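PDB 2RFF: putative nucleotidyltransferase from Sulfolobus solfataricus P2, which probably transfers nucleotidyl groups from a nucleoside triphosphate to an acceptor. Local coordinates for residues A[35-40]-A[98-103]. Residues are numbered along the deposited sequence; the frame is centred on the assembly and turned at random.
Sequences EVYIFG and KVLFWK
Val36 O accepts two backbone hydrogen bonds from the neighbouring strand, from Phe101 N at 2.8 Å and from Trp102 N at 3.1 Å, while Val36 N donates its own to Trp102 O. Both donors face one residue because the antiparallel register slips by one here, a classic beta bulge. Beyond it regular pairing resumes, and Ile38 and Val99 are joined by a hydrogen bond in each direction, Ile38 N to Val99 O and Val99 N to Ile38 O. The bulge sends the Phe101 side chain alongside Val36, and Ile38 CD1 lies over one face of the Phe101 ring, 4.0 Å from that ring's centroid; helix 6-29 packs against Val36, Phe101 and Trp102.

On the opposite face, that of Glu35, Tyr37 and Lys103, charged and hydroxyl groups meet. Glu35 divides its carboxylate: OE2 presents its anti lone pair to Lys103 NZ at 2.7 Å in a salt bridge, and OE1, also paired with Lys92, receives Tyr37 OH at 2.6 Å from above the carboxylate plane. Lys103 NZ has Glu34 as a second acidic partner. A chi1 of -64° sets Tyr37 CG anti to its carbonyl carbon. The ring is sandwiched between Leu100 CD1, offset toward the rim of one face, and Lys98 CE, centred over the other at 3.7 Å from the centroid. Lys98 NZ continues over that face as a cation-pi partner and hydrogen-bonds to Val95 O. An alanine in place of Tyr37 would probably leave a gap between Lys98 and Leu100 and deprive Glu35 OE1 of its hydroxyl donor.

Strands 33-39 and 98-103 thus join as neighbours in a mixed sheet backed by helix 6-29, a classic bulge interrupting their antiparallel pairing, within the nucleotidyltransferase domain.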
ATOM      1  N   GLU A  35      -6.719  -2.319   6.825  1.00 11.25           N
ATOM      2  CA  GLU A  35      -6.400  -1.065   6.158  1.00 12.83           C
ATOM      3  C   GLU A  35      -5.182  -1.266   5.292  1.00 11.89           C
ATOM      4  O   GLU A  35      -4.331  -2.108   5.596  1.00 11.21           O
ATOM      5  CB  GLU A  35      -6.082   0.071   7.155  1.00 15.89           C
ATOM      6  CG  GLU A  35      -7.277   0.560   7.964  1.00 16.98           C
ATOM      7  CD  GLU A  35      -6.987   1.452   9.138  1.00 17.32           C
ATOM      8  OE1 GLU A  35      -5.830   1.795   9.450  1.00 18.90           O
ATOM      9  OE2 GLU A  35      -7.977   1.851   9.750  1.00 24.92           O
ATOM     10  N   VAL A  36      -5.123  -0.467   4.234  1.00  9.31           N
ATOM     11  CA  VAL A  36      -3.921  -0.371   3.417  1.00  9.80           C
ATOM     12  C   VAL A  36      -3.628   1.104   3.222  1.00  9.53           C
ATOM     13  O   VAL A  36      -4.535   1.898   2.945  1.00 11.23           O
ATOM     14  CB  VAL A  36      -4.038  -1.090   2.065  1.00  9.72           C
ATOM     15  CG1 VAL A  36      -2.796  -0.882   1.125  1.00 10.22           C
ATOM     16  CG2 VAL A  36      -4.280  -2.559   2.274  1.00 10.03           C
ATOM     17  N   TYR A  37      -2.357   1.445   3.331  1.00 10.23           N
ATOM     18  CA  TYR A  37      -1.890   2.799   3.082  1.00  9.97           C
ATOM     19  C   TYR A  37      -0.851   2.773   1.946  1.00  8.98           C
ATOM     20  O   TYR A  37      -0.142   1.770   1.729  1.00 12.16           O
ATOM     21  CB  TYR A  37      -1.257   3.401   4.337  1.00 10.59           C
ATOM     22  CG  TYR A  37      -2.190   3.596   5.496  1.00  9.08           C
ATOM     23  CD1 TYR A  37      -2.528   2.532   6.331  1.00  9.30           C
ATOM     24  CD2 TYR A  37      -2.756   4.852   5.763  1.00  8.70           C
ATOM     25  CE1 TYR A  37      -3.370   2.732   7.471  1.00 11.45           C
ATOM     26  CE2 TYR A  37      -3.601   5.040   6.868  1.00  9.96           C
ATOM     27  CZ  TYR A  37      -3.934   3.945   7.672  1.00 11.70           C
ATOM     28  OH  TYR A  37      -4.743   4.051   8.762  1.00 13.18           O
ATOM     29  N   ILE A  38      -0.778   3.902   1.241  1.00  9.34           N
ATOM     30  CA  ILE A  38       0.351   4.212   0.383  1.00 10.72           C
ATOM     31  C   ILE A  38       1.288   5.086   1.243  1.00  9.65           C
ATOM     32  O   ILE A  38       0.832   6.007   1.952  1.00 12.18           O
ATOM     33  CB  ILE A  38      -0.042   4.964  -0.900  1.00 10.43           C
ATOM     34  CG1 ILE A  38      -1.126   4.199  -1.651  1.00 11.98           C
ATOM     35  CG2 ILE A  38       1.216   5.237  -1.756  1.00 12.04           C
ATOM     36  CD1 ILE A  38      -0.825   2.723  -1.910  1.00 11.07           C
ATOM     37  N   PHE A  39       2.565   4.732   1.298  1.00 11.81           N
ATOM     38  CA  PHE A  39       3.576   5.535   1.953  1.00 12.26           C
ATOM     39  C   PHE A  39       4.664   5.867   0.950  1.00 11.31           C
ATOM     40  O   PHE A  39       4.529   5.575  -0.244  1.00 13.47           O
ATOM     41  CB  PHE A  39       4.090   4.878   3.255  1.00 11.40           C
ATOM     42  CG  PHE A  39       4.934   3.621   3.078  1.00  9.38           C
ATOM     43  CD1 PHE A  39       4.345   2.383   2.940  1.00 11.55           C
ATOM     44  CD2 PHE A  39       6.314   3.679   3.178  1.00 11.22           C
ATOM     45  CE1 PHE A  39       5.135   1.209   2.801  1.00 10.83           C
ATOM     46  CE2 PHE A  39       7.104   2.525   3.089  1.00 12.20           C
ATOM     47  CZ  PHE A  39       6.520   1.292   2.892  1.00 12.15           C
ATOM     48  N   GLY A  40       5.687   6.562   1.415  1.00 11.60           N
ATOM     49  CA  GLY A  40       6.800   6.922   0.563  1.00 12.34           C
ATOM     50  C   GLY A  40       6.495   8.073  -0.371  1.00 11.76           C
ATOM     51  O   GLY A  40       5.539   8.810  -0.182  1.00 12.51           O
ATOM     52  N   LYS A  98       1.690   8.971   5.375  1.00 13.93           N
ATOM     53  CA  LYS A  98       0.965   7.964   4.579  1.00 11.45           C
ATOM     54  C   LYS A  98      -0.445   8.395   4.238  1.00 10.83           C
ATOM     55  O   LYS A  98      -1.021   9.249   4.908  1.00 14.16           O
ATOM     56  CB  LYS A  98       0.989   6.631   5.306  1.00 13.15           C
ATOM     57  CG  LYS A  98       0.398   6.614   6.708  1.00 12.42           C
ATOM     58  CD  LYS A  98       0.569   5.231   7.336  1.00 14.11           C
ATOM     59  CE  LYS A  98      -0.242   5.075   8.633  1.00 15.83           C
ATOM     60  NZ  LYS A  98       0.183   6.050   9.638  1.00 16.67           N
ATOM     61  N   VAL A  99      -0.981   7.772   3.184  1.00 10.47           N
ATOM     62  CA  VAL A  99      -2.302   8.041   2.638  1.00 11.76           C
ATOM     63  C   VAL A  99      -3.165   6.788   2.741  1.00 10.55           C
ATOM     64  O   VAL A  99      -2.721   5.729   2.360  1.00 12.13           O
ATOM     65  CB  VAL A  99      -2.205   8.433   1.146  1.00 11.49           C
ATOM     66  CG1 VAL A  99      -3.586   8.384   0.464  1.00 13.92           C
ATOM     67  CG2 VAL A  99      -1.545   9.783   1.022  1.00 14.11           C
ATOM     68  N   LEU A 100      -4.370   6.913   3.312  1.00 12.68           N
ATOM     69  CA  LEU A 100      -5.297   5.800   3.393  1.00 10.46           C
ATOM     70  C   LEU A 100      -5.780   5.447   1.966  1.00 12.45           C
ATOM     71  O   LEU A 100      -6.336   6.246   1.226  1.00 13.92           O
ATOM     72  CB  LEU A 100      -6.446   6.091   4.357  1.00 10.67           C
ATOM     73  CG  LEU A 100      -7.409   4.932   4.618  1.00 10.69           C
ATOM     74  CD1 LEU A 100      -6.789   3.846   5.459  1.00 11.92           C
ATOM     75  CD2 LEU A 100      -8.689   5.453   5.310  1.00 10.83           C
ATOM     76  N   PHE A 101      -5.559   4.193   1.616  1.00 11.14           N
ATOM     77  CA  PHE A 101      -5.842   3.698   0.285  1.00 10.35           C
ATOM     78  C   PHE A 101      -7.092   2.837   0.290  1.00 10.32           C
ATOM     79  O   PHE A 101      -7.872   2.883  -0.657  1.00 11.78           O
ATOM     80  CB  PHE A 101      -4.626   2.892  -0.197  1.00 10.52           C
ATOM     81  CG  PHE A 101      -4.681   2.435  -1.643  1.00 10.72           C
ATOM     82  CD1 PHE A 101      -4.623   3.383  -2.659  1.00 10.83           C
ATOM     83  CD2 PHE A 101      -4.701   1.074  -1.960  1.00 12.63           C
ATOM     84  CE1 PHE A 101      -4.619   2.966  -3.983  1.00 10.63           C
ATOM     85  CE2 PHE A 101      -4.719   0.656  -3.301  1.00 13.52           C
ATOM     86  CZ  PHE A 101      -4.699   1.602  -4.311  1.00 13.10           C
ATOM     87  N   TRP A 102      -7.234   2.017   1.328  1.00  9.34           N
ATOM     88  CA  TRP A 102      -8.316   1.075   1.447  1.00 11.07           C
ATOM     89  C   TRP A 102      -8.541   0.794   2.925  1.00 10.90           C
ATOM     90  O   TRP A 102      -7.608   0.838   3.756  1.00 11.23           O
ATOM     91  CB  TRP A 102      -7.938  -0.206   0.681  1.00 11.65           C
ATOM     92  CG  TRP A 102      -8.912  -1.361   0.765  1.00 10.33           C
ATOM     93  CD1 TRP A 102      -9.903  -1.666  -0.115  1.00 11.86           C
ATOM     94  CD2 TRP A 102      -8.995  -2.336   1.810  1.00 10.70           C
ATOM     95  NE1 TRP A 102     -10.585  -2.799   0.288  1.00 11.66           N
ATOM     96  CE2 TRP A 102     -10.059  -3.214   1.487  1.00 11.72           C
ATOM     97  CE3 TRP A 102      -8.273  -2.555   3.002  1.00 12.78           C
ATOM     98  CZ2 TRP A 102     -10.407  -4.313   2.302  1.00 11.03           C
ATOM     99  CZ3 TRP A 102      -8.633  -3.629   3.833  1.00 11.52           C
ATOM    100  CH2 TRP A 102      -9.685  -4.501   3.469  1.00 11.01           C
ATOM    101  N   LYS A 103      -9.795   0.531   3.241  1.00 11.60           N
ATOM    102  CA  LYS A 103     -10.184   0.115   4.592  1.00 12.07           C
ATOM    103  C   LYS A 103     -11.346  -0.860   4.418  1.00 11.33           C
ATOM    104  O   LYS A 103     -12.218  -0.641   3.593  1.00 11.06           O
ATOM    105  CB  LYS A 103     -10.554   1.294   5.481  1.00 12.54           C
ATOM    106  CG  LYS A 103     -10.916   0.892   6.897  1.00 12.78           C
ATOM    107  CD  LYS A 103     -10.982   2.112   7.748  1.00 15.11           C
ATOM    108  CE  LYS A 103     -11.484   1.826   9.135  1.00 20.13           C
ATOM    109  NZ  LYS A 103     -10.549   1.022   9.914  1.00 25.02           N
TER